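Local structure of putative platelet activating factor (Streptococcus pneumoniae, 2HSJ) at residues D[43-54]-D[195-206]; D[66-74]-D[91-102]. The protein is of unknown function but, as a member of the GDSL-like lipase/acylhydrolase family, probably hydrolyses ester bonds with a serine nucleophile. All coordinates share one frame; numbering follows the deposited sequence.

After the N-terminal helix 3-30 and strand 37-41, the chain runs into 43-54, one half of interaction 1. It then forms the outer strand 60-64 and enters 66-74, which meets 91-102 at the end of strand 88-92, so that interaction 2 closes a short loop between helix 70-75 and strand 88-92. Strands 126-130 and 170-173 complete the parallel sheet before 195-206 returns to 43-54. Interaction 1 therefore closes a long loop that contains all of interaction 2, bringing the C-terminal helix 199-209 back to an early crossover. The two contacts also meet directly: E46 forms a salt bridge with R66, and S43 OG probably hydrogen-bonds G67 N.

Interaction 1 of 2, residues D[43-54]-D[195-206]; sequences SIVEYYPLQELF and LHLSIAGYQALS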
loop_
_atom_site.group_PDB
_atom_site.type_symbol
_atom_site.label_atom_id
_atom_site.label_comp_id
_atom_site.label_asym_id
_atom_site.label_seq_id
_atom_site.Cartn_x
_atom_site.Cartn_y
_atom_site.Cartn_z
ATOM N N SER D 43 -7.360 12.851 22.695
ATOM C CA SER D 43 -6.006 13.408 22.516
ATOM C C SER D 43 -4.937 12.319 22.465
ATOM O O SER D 43 -3.957 12.450 21.765
ATOM C CB SER D 43 -5.650 14.344 23.683
ATOM O OG SER D 43 -6.674 15.279 23.901
ATOM N N ILE D 44 -5.068 11.302 23.306
ATOM C CA ILE D 44 -4.055 10.255 23.358
ATOM C C ILE D 44 -3.905 9.598 21.983
ATOM O O ILE D 44 -2.811 9.226 21.583
ATOM C CB ILE D 44 -4.383 9.205 24.445
ATOM C CG1 ILE D 44 -4.653 9.878 25.785
ATOM C CG2 ILE D 44 -3.289 8.120 24.529
ATOM C CD1 ILE D 44 -3.513 10.569 26.326
ATOM N N VAL D 45 -5.016 9.433 21.271
ATOM C CA VAL D 45 -4.956 8.949 19.882
ATOM C C VAL D 45 -4.379 10.007 18.943
ATOM O O VAL D 45 -3.473 9.703 18.166
ATOM C CB VAL D 45 -6.354 8.508 19.393
ATOM C CG1 VAL D 45 -6.259 7.988 17.954
ATOM C CG2 VAL D 45 -6.923 7.432 20.353
ATOM N N GLU D 46 -4.912 11.233 18.979
ATOM C CA GLU D 46 -4.422 12.249 18.039
ATOM C C GLU D 46 -2.902 12.401 18.066
ATOM O O GLU D 46 -2.237 12.562 17.009
ATOM C CB GLU D 46 -5.057 13.636 18.285
ATOM C CG GLU D 46 -4.684 14.566 17.148
ATOM C CD GLU D 46 -5.078 16.005 17.326
ATOM O OE1 GLU D 46 -6.043 16.327 18.073
ATOM O OE2 GLU D 46 -4.386 16.854 16.688
ATOM N N TYR D 47 -2.350 12.339 19.278
ATOM C CA TYR D 47 -0.917 12.598 19.473
ATOM C C TYR D 47 -0.049 11.342 19.412
ATOM O O TYR D 47 1.202 11.412 19.577
ATOM C CB TYR D 47 -0.650 13.307 20.815
ATOM C CG TYR D 47 -1.497 14.524 21.107
ATOM C CD1 TYR D 47 -1.949 15.360 20.083
ATOM C CD2 TYR D 47 -1.793 14.865 22.433
ATOM C CE1 TYR D 47 -2.735 16.527 20.384
ATOM C CE2 TYR D 47 -2.554 15.988 22.729
ATOM C CZ TYR D 47 -3.018 16.801 21.705
ATOM O OH TYR D 47 -3.780 17.908 22.053
ATOM N N TYR D 48 -0.662 10.204 19.132
ATOM C CA TYR D 48 0.038 8.924 19.123
ATOM C C TYR D 48 0.940 8.827 17.905
ATOM O O TYR D 48 0.449 8.928 16.756
ATOM C CB TYR D 48 -1.026 7.839 19.036
ATOM C CG TYR D 48 -0.620 6.432 19.508
ATOM C CD1 TYR D 48 -1.523 5.671 20.240
ATOM C CD2 TYR D 48 0.642 5.883 19.245
ATOM C CE1 TYR D 48 -1.224 4.401 20.665
ATOM C CE2 TYR D 48 0.978 4.555 19.666
ATOM C CZ TYR D 48 0.029 3.848 20.425
ATOM O OH TYR D 48 0.312 2.557 20.860
ATOM N N PRO D 49 2.256 8.613 18.118
ATOM C CA PRO D 49 3.168 8.419 16.965
ATOM C C PRO D 49 3.064 7.024 16.441
ATOM O O PRO D 49 3.932 6.176 16.619
ATOM C CB PRO D 49 4.568 8.692 17.543
ATOM C CG PRO D 49 4.433 8.345 19.011
ATOM C CD PRO D 49 2.972 8.600 19.415
ATOM N N LEU D 50 1.971 6.771 15.735
ATOM C CA LEU D 50 1.697 5.411 15.269
ATOM C C LEU D 50 2.745 4.831 14.324
ATOM O O LEU D 50 3.158 3.685 14.472
ATOM C CB LEU D 50 0.330 5.380 14.598
ATOM C CG LEU D 50 -0.828 5.696 15.518
ATOM C CD1 LEU D 50 -2.099 6.043 14.697
ATOM C CD2 LEU D 50 -1.107 4.542 16.432
ATOM N N GLN D 51 3.116 5.630 13.325
ATOM C CA GLN D 51 4.087 5.157 12.330
ATOM C C GLN D 51 5.388 4.759 12.991
ATOM O O GLN D 51 5.944 3.705 12.702
ATOM C CB GLN D 51 4.374 6.268 11.326
ATOM C CG GLN D 51 5.426 5.926 10.317
ATOM C CD GLN D 51 5.965 7.165 9.651
ATOM O OE1 GLN D 51 6.301 8.148 10.310
ATOM N NE2 GLN D 51 6.085 7.112 8.328
ATOM N N GLU D 52 5.912 5.657 13.837
ATOM C CA GLU D 52 7.254 5.436 14.362
ATOM C C GLU D 52 7.313 4.380 15.462
ATOM O O GLU D 52 8.411 3.886 15.763
ATOM C CB GLU D 52 7.881 6.764 14.783
ATOM C CG GLU D 52 8.057 7.687 13.614
ATOM C CD GLU D 52 8.784 8.946 14.026
ATOM O OE1 GLU D 52 10.024 8.935 14.122
ATOM O OE2 GLU D 52 8.098 9.956 14.304
ATOM N N LEU D 53 6.161 4.047 16.041
ATOM C CA LEU D 53 6.173 3.004 17.094
ATOM C C LEU D 53 5.633 1.657 16.627
ATOM O O LEU D 53 6.012 0.618 17.200
ATOM C CB LEU D 53 5.452 3.493 18.359
ATOM C CG LEU D 53 6.115 4.721 19.006
ATOM C CD1 LEU D 53 5.296 5.108 20.236
ATOM C CD2 LEU D 53 7.568 4.485 19.419
ATOM N N PHE D 54 4.717 1.652 15.652
ATOM C CA PHE D 54 4.241 0.365 15.093
ATOM C C PHE D 54 4.892 -0.015 13.756
ATOM O O PHE D 54 4.878 -1.177 13.355
ATOM C CB PHE D 54 2.725 0.401 14.898
ATOM C CG PHE D 54 1.926 0.358 16.180
ATOM C CD1 PHE D 54 1.987 -0.766 17.021
ATOM C CD2 PHE D 54 1.098 1.417 16.519
ATOM C CE1 PHE D 54 1.231 -0.803 18.188
ATOM C CE2 PHE D 54 0.329 1.412 17.673
ATOM C CZ PHE D 54 0.384 0.283 18.521
ATOM N N LEU D 195 -1.680 12.955 32.685
ATOM C CA LEU D 195 -2.788 12.465 31.854
ATOM C C LEU D 195 -2.295 11.997 30.470
ATOM O O LEU D 195 -2.579 10.882 30.045
ATOM C CB LEU D 195 -3.831 13.578 31.713
ATOM C CG LEU D 195 -4.980 13.366 30.733
ATOM C CD1 LEU D 195 -5.860 12.211 31.163
ATOM C CD2 LEU D 195 -5.766 14.663 30.650
ATOM N N HIS D 196 -1.596 12.870 29.753
ATOM C CA HIS D 196 -1.033 12.532 28.452
ATOM C C HIS D 196 0.233 11.692 28.555
ATOM O O HIS D 196 0.947 11.718 29.586
ATOM C CB HIS D 196 -0.719 13.821 27.693
ATOM C CG HIS D 196 -1.944 14.607 27.368
ATOM N ND1 HIS D 196 -2.399 15.633 28.171
ATOM C CD2 HIS D 196 -2.843 14.477 26.362
ATOM C CE1 HIS D 196 -3.521 16.111 27.662
ATOM N NE2 HIS D 196 -3.808 15.435 26.564
ATOM N N LEU D 197 0.508 10.951 27.492
ATOM C CA LEU D 197 1.615 10.018 27.519
ATOM C C LEU D 197 2.897 10.634 27.004
ATOM O O LEU D 197 2.879 11.414 26.032
ATOM C CB LEU D 197 1.279 8.787 26.682
ATOM C CG LEU D 197 0.095 7.947 27.159
ATOM C CD1 LEU D 197 0.007 6.681 26.322
ATOM C CD2 LEU D 197 0.168 7.546 28.661
ATOM N N SER D 198 4.008 10.277 27.646
ATOM C CA SER D 198 5.343 10.551 27.087
ATOM C C SER D 198 5.649 9.540 25.979
ATOM O O SER D 198 4.916 8.569 25.777
ATOM C CB SER D 198 6.377 10.377 28.200
ATOM O OG SER D 198 6.390 8.998 28.576
ATOM N N ILE D 199 6.768 9.716 25.284
ATOM C CA ILE D 199 7.167 8.717 24.310
ATOM C C ILE D 199 7.392 7.321 24.948
ATOM O O ILE D 199 6.989 6.298 24.363
ATOM C CB ILE D 199 8.358 9.223 23.448
ATOM C CG1 ILE D 199 7.901 10.360 22.514
ATOM C CG2 ILE D 199 8.982 8.071 22.672
ATOM C CD1 ILE D 199 6.720 9.973 21.607
ATOM N N ALA D 200 8.005 7.283 26.139
ATOM C CA ALA D 200 8.145 5.984 26.846
ATOM C C ALA D 200 6.769 5.374 27.120
ATOM O O ALA D 200 6.592 4.164 26.983
ATOM C CB ALA D 200 8.898 6.150 28.160
ATOM N N GLY D 201 5.804 6.215 27.494
ATOM C CA GLY D 201 4.419 5.762 27.697
ATOM C C GLY D 201 3.812 5.184 26.431
ATOM O O GLY D 201 3.238 4.092 26.439
ATOM N N TYR D 202 3.952 5.910 25.322
ATOM C CA TYR D 202 3.457 5.379 24.044
ATOM C C TYR D 202 4.178 4.097 23.621
ATOM O O TYR D 202 3.586 3.192 23.014
ATOM C CB TYR D 202 3.573 6.439 22.943
ATOM C CG TYR D 202 2.454 7.458 22.931
ATOM C CD1 TYR D 202 1.150 7.066 22.587
ATOM C CD2 TYR D 202 2.709 8.813 23.149
ATOM C CE1 TYR D 202 0.109 7.978 22.538
ATOM C CE2 TYR D 202 1.667 9.755 23.095
ATOM C CZ TYR D 202 0.376 9.321 22.766
ATOM O OH TYR D 202 -0.650 10.223 22.710
ATOM N N GLN D 203 5.459 3.999 23.930
ATOM C CA GLN D 203 6.183 2.782 23.557
ATOM C C GLN D 203 5.592 1.602 24.335
ATOM O O GLN D 203 5.409 0.501 23.798
ATOM C CB GLN D 203 7.681 2.945 23.866
ATOM C CG GLN D 203 8.468 1.699 23.519
ATOM C CD GLN D 203 9.924 1.857 23.837
ATOM O OE1 GLN D 203 10.280 2.275 24.946
ATOM N NE2 GLN D 203 10.788 1.484 22.878
ATOM N N ALA D 204 5.331 1.848 25.619
ATOM C CA ALA D 204 4.791 0.779 26.489
ATOM C C ALA D 204 3.381 0.394 26.045
ATOM O O ALA D 204 3.038 -0.797 26.007
ATOM C CB ALA D 204 4.772 1.249 27.933
ATOM N N LEU D 205 2.566 1.397 25.713
ATOM C CA LEU D 205 1.214 1.151 25.199
ATOM C C LEU D 205 1.268 0.332 23.916
ATOM O O LEU D 205 0.510 -0.619 23.740
ATOM C CB LEU D 205 0.474 2.485 24.963
ATOM C CG LEU D 205 -0.962 2.388 24.403
ATOM C CD1 LEU D 205 -1.873 1.475 25.267
ATOM C CD2 LEU D 205 -1.555 3.778 24.234
ATOM N N SER D 206 2.202 0.677 23.030
ATOM C CA SER D 206 2.333 -0.025 21.767
ATOM C C SER D 206 2.718 -1.497 21.954
ATOM O O SER D 206 2.202 -2.392 21.260
ATOM C CB SER D 206 3.370 0.693 20.903
ATOM O OG SER D 206 2.946 2.009 20.632
#
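Packing of Y202 into a groove formed by I44, Y48, P49 and L53 makes this a mostly buried helix-to-loop contact, in which the C-terminal helix 199-209 closes over the turns that follow strand 37-41. Helices 50-54 and 199-206 are inclined at 59°, with axes 10.1 Å apart. Between them the Y202 ring is held on both faces, by P49 CD in a CH-pi contact 3.8 Å from its centroid and by L197 CB opposite. At its edge the hydroxyl donates to I44 O (2.6 Å from Y202 OH), tying the ring to the carbonyl of I44 in helix 43-46. Y48 reaches across because its CG is anti to the backbone N (chi1 -159°). Its ring receives Y202 CD1 over one face and L50 CD2 over the other, and its plane is inclined to that of Y202 by 45°.

The far end of Y48 is fixed by a hydrogen-bond chain. Y48 OH donates to S206 OG at 2.7 Å, and S206 OG in turn donates a hydrogen bond to Y202 O, also 2.7 Å away. That carbonyl takes S206 N on its other face. L53 CD1 wedges against Y202 CB (3.5 Å), while I199 and Q203 also pack on I30 of the second subunit.

At the other end, S43 CB lies at the edge of the H196 imidazole, 3.6 Å from NE2. S43 OG is 3.9 Å from H196 NE2 and hydrogen-bonds G67 N, whereas D193 OD1 accepts from H196 N. S43 belongs to a Gly-Asp-Ser sequence and H196 to an Asp-x-x-His sequence, and their juxtaposition is consistent with the serine and histidine of the SGNH-hydrolase active site.

Interaction 2 of 2, residues D[66-74]-D[91-102]; sequences RGYQTGLLL and LLIGTNDIGKDV
D97 and T70 are brought together by their first torsions: D97 CG lies beside its own backbone N (chi1 -67°), and T70 OG1 sits between its N and carbonyl carbon (chi1 65°). The D97 carboxylate thus faces the first turn of helix 70-75. Its OD2 takes T70 N through the syn lone pair at 2.9 Å, and OD1 receives T70 OG1 at 2.8 Å, from the syn side but well out of the carboxylate plane. A water bridges OD1 to G71 N. N96 ND2 donates to Y68 O (3.0 Å), which lies near the plane of the amide. A second water joins that carbonyl to G94 N and N96 N.

Beneath these polar links, I93 CD1 presses on Q69 C (3.5 Å), and L73 CD2 meets L91 CD1 (3.6 Å). The extended Q69 side chain crosses those of N96 and K100 at about a right angle, with NE2 against V102 CG2.

G94, N96 and D97 belong to the Gly-x-Asn-Asp sequence of SGNH hydrolases. The positions of N96 and G67 are consistent with the oxyanion hole of that family, while the N terminus of helix 70-75, which presents T70 N to the carboxylate, would probably favour the charged form of D97.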
loop_
_atom_site.group_PDB
_atom_site.type_symbol
_atom_site.label_atom_id
_atom_site.label_comp_id
_atom_site.label_asym_id
_atom_site.label_seq_id
_atom_site.Cartn_x
_atom_site.Cartn_y
_atom_site.Cartn_z
ATOM N N ARG D 66 -8.155 15.794 19.764
ATOM C CA ARG D 66 -7.953 16.287 21.123
ATOM C C ARG D 66 -9.268 16.687 21.772
ATOM O O ARG D 66 -10.183 17.194 21.121
ATOM C CB ARG D 66 -7.018 17.491 21.107
ATOM C CG ARG D 66 -7.682 18.731 20.423
ATOM C CD ARG D 66 -6.719 19.752 19.958
ATOM N NE ARG D 66 -5.954 19.282 18.817
ATOM C CZ ARG D 66 -5.135 20.068 18.143
ATOM N NH1 ARG D 66 -5.034 21.353 18.490
ATOM N NH2 ARG D 66 -4.437 19.590 17.132
ATOM N N GLY D 67 -9.357 16.406 23.066
ATOM C CA GLY D 67 -10.493 16.806 23.863
ATOM C C GLY D 67 -11.776 16.025 23.601
ATOM O O GLY D 67 -12.838 16.387 24.138
ATOM N N TYR D 68 -11.708 14.944 22.813
ATOM C CA TYR D 68 -12.958 14.287 22.387
ATOM C C TYR D 68 -13.583 13.531 23.550
ATOM O O TYR D 68 -12.889 13.072 24.451
ATOM C CB TYR D 68 -12.680 13.281 21.287
ATOM C CG TYR D 68 -13.449 13.483 19.992
ATOM C CD1 TYR D 68 -13.829 14.762 19.546
ATOM C CD2 TYR D 68 -13.726 12.379 19.162
ATOM C CE1 TYR D 68 -14.487 14.916 18.298
ATOM C CE2 TYR D 68 -14.354 12.533 17.940
ATOM C CZ TYR D 68 -14.714 13.779 17.518
ATOM O OH TYR D 68 -15.337 13.919 16.317
ATOM N N GLN D 69 -14.894 13.440 23.491
ATOM C CA GLN D 69 -15.706 12.704 24.450
ATOM C C GLN D 69 -16.598 11.799 23.640
ATOM O O GLN D 69 -16.803 12.026 22.456
ATOM C CB GLN D 69 -16.594 13.641 25.252
ATOM C CG GLN D 69 -15.842 14.617 26.117
ATOM C CD GLN D 69 -16.772 15.666 26.703
ATOM O OE1 GLN D 69 -16.567 16.857 26.519
ATOM N NE2 GLN D 69 -17.801 15.223 27.398
ATOM N N THR D 70 -17.191 10.807 24.299
ATOM C CA THR D 70 -18.018 9.814 23.594
ATOM C C THR D 70 -19.171 10.453 22.819
ATOM O O THR D 70 -19.491 10.047 21.717
ATOM C CB THR D 70 -18.579 8.705 24.549
ATOM O OG1 THR D 70 -19.485 9.292 25.501
ATOM C CG2 THR D 70 -17.417 7.934 25.274
ATOM N N GLY D 71 -19.813 11.462 23.398
ATOM C CA GLY D 71 -20.923 12.119 22.698
ATOM C C GLY D 71 -20.517 12.839 21.418
ATOM O O GLY D 71 -21.255 12.810 20.425
ATOM N N LEU D 72 -19.339 13.476 21.442
ATOM C CA LEU D 72 -18.856 14.209 20.275
ATOM C C LEU D 72 -18.507 13.224 19.164
ATOM O O LEU D 72 -18.783 13.467 17.973
ATOM C CB LEU D 72 -17.609 15.027 20.634
ATOM C CG LEU D 72 -17.752 16.075 21.735
ATOM C CD1 LEU D 72 -16.360 16.640 22.102
ATOM C CD2 LEU D 72 -18.695 17.192 21.298
ATOM N N LEU D 73 -17.928 12.098 19.563
ATOM C CA LEU D 73 -17.554 11.068 18.590
ATOM C C LEU D 73 -18.782 10.475 17.928
ATOM O O LEU D 73 -18.824 10.318 16.708
ATOM C CB LEU D 73 -16.696 9.965 19.235
ATOM C CG LEU D 73 -16.420 8.704 18.419
ATOM C CD1 LEU D 73 -15.678 9.123 17.150
ATOM C CD2 LEU D 73 -15.590 7.713 19.239
ATOM N N LEU D 74 -19.788 10.158 18.731
ATOM C CA LEU D 74 -21.016 9.627 18.164
ATOM C C LEU D 74 -21.657 10.589 17.153
ATOM O O LEU D 74 -22.034 10.190 16.051
ATOM C CB LEU D 74 -22.012 9.283 19.282
ATOM C CG LEU D 74 -23.387 8.824 18.777
ATOM C CD1 LEU D 74 -23.294 7.535 17.930
ATOM C CD2 LEU D 74 -24.343 8.659 19.955
ATOM N N LEU D 91 -10.445 1.847 19.551
ATOM C CA LEU D 91 -11.168 2.956 20.124
ATOM C C LEU D 91 -10.653 3.228 21.544
ATOM O O LEU D 91 -10.746 2.376 22.433
ATOM C CB LEU D 91 -12.653 2.611 20.146
ATOM C CG LEU D 91 -13.558 3.676 20.705
ATOM C CD1 LEU D 91 -13.351 5.003 19.987
ATOM C CD2 LEU D 91 -15.011 3.166 20.579
ATOM N N LEU D 92 -10.148 4.449 21.748
ATOM C CA LEU D 92 -9.659 4.882 23.053
ATOM C C LEU D 92 -10.356 6.194 23.354
ATOM O O LEU D 92 -10.030 7.255 22.792
ATOM C CB LEU D 92 -8.123 5.084 23.098
ATOM C CG LEU D 92 -7.595 5.589 24.449
ATOM C CD1 LEU D 92 -8.020 4.666 25.636
ATOM C CD2 LEU D 92 -6.095 5.684 24.353
ATOM N N ILE D 93 -11.319 6.137 24.262
ATOM C CA ILE D 93 -12.106 7.316 24.569
ATOM C C ILE D 93 -12.773 7.132 25.907
ATOM O O ILE D 93 -13.016 5.993 26.332
ATOM C CB ILE D 93 -13.145 7.605 23.429
ATOM C CG1 ILE D 93 -13.672 9.054 23.524
ATOM C CG2 ILE D 93 -14.242 6.519 23.389
ATOM C CD1 ILE D 93 -14.264 9.547 22.249
ATOM N N GLY D 94 -13.036 8.265 26.570
ATOM C CA GLY D 94 -13.768 8.262 27.821
ATOM C C GLY D 94 -13.092 9.071 28.898
ATOM O O GLY D 94 -13.790 9.536 29.800
ATOM N N THR D 95 -11.769 9.264 28.837
ATOM C CA THR D 95 -11.101 10.004 29.925
ATOM C C THR D 95 -11.653 11.417 30.045
ATOM O O THR D 95 -11.683 11.970 31.138
ATOM C CB THR D 95 -9.553 9.976 29.852
ATOM O OG1 THR D 95 -9.004 10.326 31.143
ATOM C CG2 THR D 95 -9.001 10.916 28.774
ATOM N N ASN D 96 -12.096 11.980 28.921
ATOM C CA ASN D 96 -12.625 13.336 28.938
ATOM C C ASN D 96 -14.073 13.367 29.374
ATOM O O ASN D 96 -14.515 14.362 29.973
ATOM C CB ASN D 96 -12.380 14.047 27.611
ATOM C CG ASN D 96 -10.900 14.189 27.322
ATOM O OD1 ASN D 96 -10.094 14.364 28.236
ATOM N ND2 ASN D 96 -10.522 14.039 26.060
ATOM N N ASP D 97 -14.793 12.269 29.161
ATOM C CA ASP D 97 -16.125 12.129 29.758
ATOM C C ASP D 97 -15.984 12.130 31.285
ATOM O O ASP D 97 -16.711 12.829 31.976
ATOM C CB ASP D 97 -16.779 10.821 29.301
ATOM C CG ASP D 97 -17.102 10.805 27.823
ATOM O OD1 ASP D 97 -18.318 10.858 27.483
ATOM O OD2 ASP D 97 -16.144 10.720 27.010
ATOM N N ILE D 98 -15.029 11.362 31.809
ATOM C CA ILE D 98 -14.762 11.374 33.251
ATOM C C ILE D 98 -14.364 12.786 33.726
ATOM O O ILE D 98 -14.862 13.272 34.738
ATOM C CB ILE D 98 -13.686 10.333 33.643
ATOM C CG1 ILE D 98 -14.224 8.915 33.412
ATOM C CG2 ILE D 98 -13.245 10.574 35.134
ATOM C CD1 ILE D 98 -13.185 7.835 33.642
ATOM N N GLY D 99 -13.479 13.443 32.985
ATOM C CA GLY D 99 -13.008 14.786 33.382
ATOM C C GLY D 99 -14.083 15.871 33.344
ATOM O O GLY D 99 -13.915 16.944 33.976
ATOM N N LYS D 100 -15.179 15.609 32.617
ATOM C CA LYS D 100 -16.340 16.512 32.522
ATOM C C LYS D 100 -17.542 16.023 33.325
ATOM O O LYS D 100 -18.639 16.609 33.236
ATOM C CB LYS D 100 -16.759 16.674 31.060
ATOM C CG LYS D 100 -15.827 17.528 30.232
ATOM C CD LYS D 100 -15.978 18.990 30.557
ATOM C CE LYS D 100 -14.947 19.829 29.819
ATOM N NZ LYS D 100 -15.067 21.258 30.268
ATOM N N ASP D 101 -17.347 14.963 34.104
ATOM C CA ASP D 101 -18.406 14.405 34.965
ATOM C C ASP D 101 -19.665 13.942 34.195
ATOM O O ASP D 101 -20.790 14.003 34.707
ATOM C CB ASP D 101 -18.760 15.390 36.096
ATOM C CG ASP D 101 -19.106 14.693 37.394
ATOM O OD1 ASP D 101 -18.770 13.497 37.574
ATOM O OD2 ASP D 101 -19.735 15.350 38.250
ATOM N N VAL D 102 -19.466 13.460 32.970
ATOM C CA VAL D 102 -20.529 12.823 32.171
ATOM C C VAL D 102 -20.999 11.550 32.886
ATOM O O VAL D 102 -20.153 10.793 33.350
ATOM C CB VAL D 102 -19.992 12.452 30.770
ATOM C CG1 VAL D 102 -21.010 11.607 30.004
ATOM C CG2 VAL D 102 -19.668 13.711 30.007
HETATM O O HOH W 1 -12.074 10.977 26.145
HETATM O O HOH W 2 -19.916 12.619 26.084
#